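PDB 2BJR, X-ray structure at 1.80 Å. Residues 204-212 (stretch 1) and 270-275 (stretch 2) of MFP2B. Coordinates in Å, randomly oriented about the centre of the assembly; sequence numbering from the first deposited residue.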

# COMPACT_ATOMS: atom_id res chain seq x y z
N TRP A 204 6.16 16.27 6.85
CA TRP A 204 6.57 15.90 5.49
C TRP A 204 7.55 14.71 5.57
O TRP A 204 8.36 14.67 6.49
CB TRP A 204 7.22 17.10 4.79
CG TRP A 204 7.35 16.91 3.34
CD1 TRP A 204 8.49 16.70 2.63
CD2 TRP A 204 6.28 16.90 2.39
NE1 TRP A 204 8.19 16.54 1.30
CE2 TRP A 204 6.84 16.67 1.12
CE3 TRP A 204 4.91 17.07 2.50
CZ2 TRP A 204 6.09 16.61 -0.02
CZ3 TRP A 204 4.16 17.00 1.38
CH2 TRP A 204 4.74 16.80 0.11
N PRO A 205 7.46 13.75 4.65
CA PRO A 205 8.31 12.56 4.67
C PRO A 205 9.83 12.84 4.64
O PRO A 205 10.30 13.70 3.91
CB PRO A 205 7.94 11.83 3.38
CG PRO A 205 6.61 12.25 3.07
CD PRO A 205 6.53 13.72 3.50
N THR A 206 10.55 12.07 5.44
CA THR A 206 12.03 12.07 5.50
C THR A 206 12.62 10.73 5.04
O THR A 206 13.81 10.62 4.82
CB THR A 206 12.48 12.35 6.96
OG1 THR A 206 11.97 11.32 7.83
CG2 THR A 206 11.84 13.60 7.52
N VAL A 207 11.77 9.71 4.89
CA VAL A 207 12.20 8.31 4.72
C VAL A 207 12.29 7.94 3.24
O VAL A 207 12.75 6.81 2.86
CB VAL A 207 11.24 7.34 5.49
CG1 VAL A 207 10.66 7.99 6.72
CG2 VAL A 207 10.10 6.93 4.66
N GLY A 208 11.86 8.89 2.39
CA GLY A 208 11.89 8.71 0.96
C GLY A 208 11.57 9.95 0.15
O GLY A 208 11.37 11.02 0.67
N THR A 209 11.55 9.75 -1.14
CA THR A 209 11.49 10.81 -2.12
C THR A 209 10.14 10.74 -2.82
O THR A 209 9.94 9.85 -3.62
CB THR A 209 12.60 10.59 -3.14
OG1 THR A 209 13.90 10.63 -2.50
CG2 THR A 209 12.66 11.74 -4.15
N PRO A 210 9.23 11.65 -2.51
CA PRO A 210 7.92 11.67 -3.18
C PRO A 210 8.09 12.04 -4.66
O PRO A 210 9.13 12.60 -5.05
CB PRO A 210 7.12 12.73 -2.43
CG PRO A 210 8.05 13.33 -1.43
CD PRO A 210 9.36 12.70 -1.49
N VAL A 211 7.09 11.69 -5.47
CA VAL A 211 7.14 11.82 -6.90
C VAL A 211 6.37 13.05 -7.32
O VAL A 211 5.13 13.12 -7.17
CB VAL A 211 6.60 10.54 -7.57
CG1 VAL A 211 6.54 10.73 -9.08
CG2 VAL A 211 7.47 9.28 -7.19
N ARG A 212 7.11 14.03 -7.88
CA ARG A 212 6.53 15.33 -8.18
C ARG A 212 5.89 15.37 -9.55
O ARG A 212 6.43 14.81 -10.50
CB ARG A 212 7.62 16.40 -8.15
CG ARG A 212 7.05 17.82 -8.29
CD ARG A 212 7.98 18.91 -7.75
NE ARG A 212 9.33 18.81 -8.29
CZ ARG A 212 10.24 19.80 -8.32
NH1 ARG A 212 9.94 21.01 -7.93
NH2 ARG A 212 11.47 19.56 -8.77
N GLN A 270 -1.48 7.08 1.03
CA GLN A 270 -0.24 6.40 0.65
C GLN A 270 0.53 7.34 -0.29
O GLN A 270 -0.04 7.88 -1.23
CB GLN A 270 -0.52 5.07 0.00
CG GLN A 270 -1.22 4.09 0.97
CD GLN A 270 -1.55 2.76 0.30
OE1 GLN A 270 -0.80 2.30 -0.53
NE2 GLN A 270 -2.63 2.10 0.73
N ILE A 271 1.79 7.52 0.01
CA ILE A 271 2.62 8.40 -0.79
C ILE A 271 3.58 7.60 -1.64
O ILE A 271 4.31 6.73 -1.14
CB ILE A 271 3.38 9.38 0.10
CG1 ILE A 271 2.41 10.31 0.87
CG2 ILE A 271 4.37 10.21 -0.76
CD1 ILE A 271 3.04 11.28 1.87
N LEU A 272 3.61 7.91 -2.94
CA LEU A 272 4.49 7.19 -3.86
C LEU A 272 5.94 7.69 -3.68
O LEU A 272 6.17 8.89 -3.58
CB LEU A 272 4.02 7.39 -5.33
CG LEU A 272 4.82 6.64 -6.37
CD1 LEU A 272 4.69 5.18 -6.19
CD2 LEU A 272 4.36 7.02 -7.75
N TYR A 273 6.89 6.76 -3.61
CA TYR A 273 8.29 7.07 -3.46
C TYR A 273 9.08 6.58 -4.66
O TYR A 273 8.81 5.51 -5.20
CB TYR A 273 8.88 6.36 -2.25
CG TYR A 273 8.69 7.00 -0.90
CD1 TYR A 273 8.07 8.22 -0.72
CD2 TYR A 273 9.17 6.35 0.23
CE1 TYR A 273 7.94 8.79 0.56
CE2 TYR A 273 9.05 6.91 1.51
CZ TYR A 273 8.45 8.12 1.66
OH TYR A 273 8.34 8.65 2.93
N GLU A 274 10.07 7.39 -5.06
CA GLU A 274 11.04 6.99 -6.06
C GLU A 274 12.20 6.40 -5.29
O GLU A 274 12.85 7.08 -4.45
CB GLU A 274 11.51 8.23 -6.85
CG GLU A 274 12.52 7.95 -7.94
CD GLU A 274 12.70 9.19 -8.80
OE1 GLU A 274 13.18 10.20 -8.24
OE2 GLU A 274 12.32 9.17 -10.00
N LEU A 275 12.45 5.13 -5.55
CA LEU A 275 13.50 4.41 -4.90
C LEU A 275 14.87 4.87 -5.37
O LEU A 275 14.98 5.44 -6.43
CB LEU A 275 13.35 2.95 -5.20
CG LEU A 275 12.07 2.39 -4.58
CD1 LEU A 275 11.86 1.01 -5.09
CD2 LEU A 275 12.19 2.44 -3.04
O HOH W 1 12.60 7.20 -1.78
O HOH W 2 15.18 8.34 -4.80
O HOH W 3 10.99 11.79 -7.45
O HOH W 4 4.66 11.11 -4.14

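A single direct backbone hydrogen bond and bridging waters link the segment around Thr209 and Pro210 to the strand at Leu272 to Glu274, while Tyr273 is the residue with the largest area covered by the other stretch. The direct bond runs from Glu274 N to Thr209 O at 2.9 Å and is nearly straight, with an angle of 166° at the hydrogen. The same carbonyl oxygen, Thr209 O, also lies 3.2 Å from Tyr273 CA in a CA-H...O contact. A second such contact joins Pro210 CA to Leu272 O at 3.3 Å; the CA atoms of Pro210 and Tyr273 are 4.6 Å apart.

Water adds bridges on both sides of this bond. Thr209 N donates to water 1 at 2.8 Å, and that water donates to Glu274 O at 2.7 Å, spanning a gap too wide for a direct bond. Water 4 bridges Val211 and Leu272, whose N and O atoms, respectively, are 3.5 Å apart: it accepts from Val211 N at 2.8 Å and donates to Leu272 O at 2.7 Å. Water 3 ties backbone to side chain, donating to Pro210 O at 3.1 Å and to Glu274 OE1 at 2.8 Å. Water 2 donates to Glu274 O at 2.7 Å but has only a weak link to Thr209 OG1 at 3.5 Å.

The CA-to-CB bond of Tyr273 points sideways, yet the ring end comes nearer, and one ring face lies against the backbone at Gly208. Gly208 CA sits 3.6 Å from the ring centroid of Tyr273, 18° off the ring normal, a CH-pi contact over the face. Glycine permits this close approach: an ideal CB on Gly208 would fall 2.2 Å from Tyr273 CD2, a clash. Pro205 and Val207 meet the ring at its edge, with Pro205 CB 3.2 Å and Val207 CG2 3.0 Å from Tyr273 OH. Val207 CG2 also lies 3.3 Å from Tyr273 CE2, a tight approach made with chi1 of Val207 between wells at -31°.

Apolar contacts extend the packing beyond the ring. Ile271 meets two prolines, its CD1 3.9 Å from Pro205 CG and its CG2 4.1 Å from Pro210 CB. Val211, buried and directed toward the other stretch, places CG2 3.8 Å from Leu272 CG and 4.2 Å from Glu274 CB. Together the two stretches bury 473 Å², counting both sides.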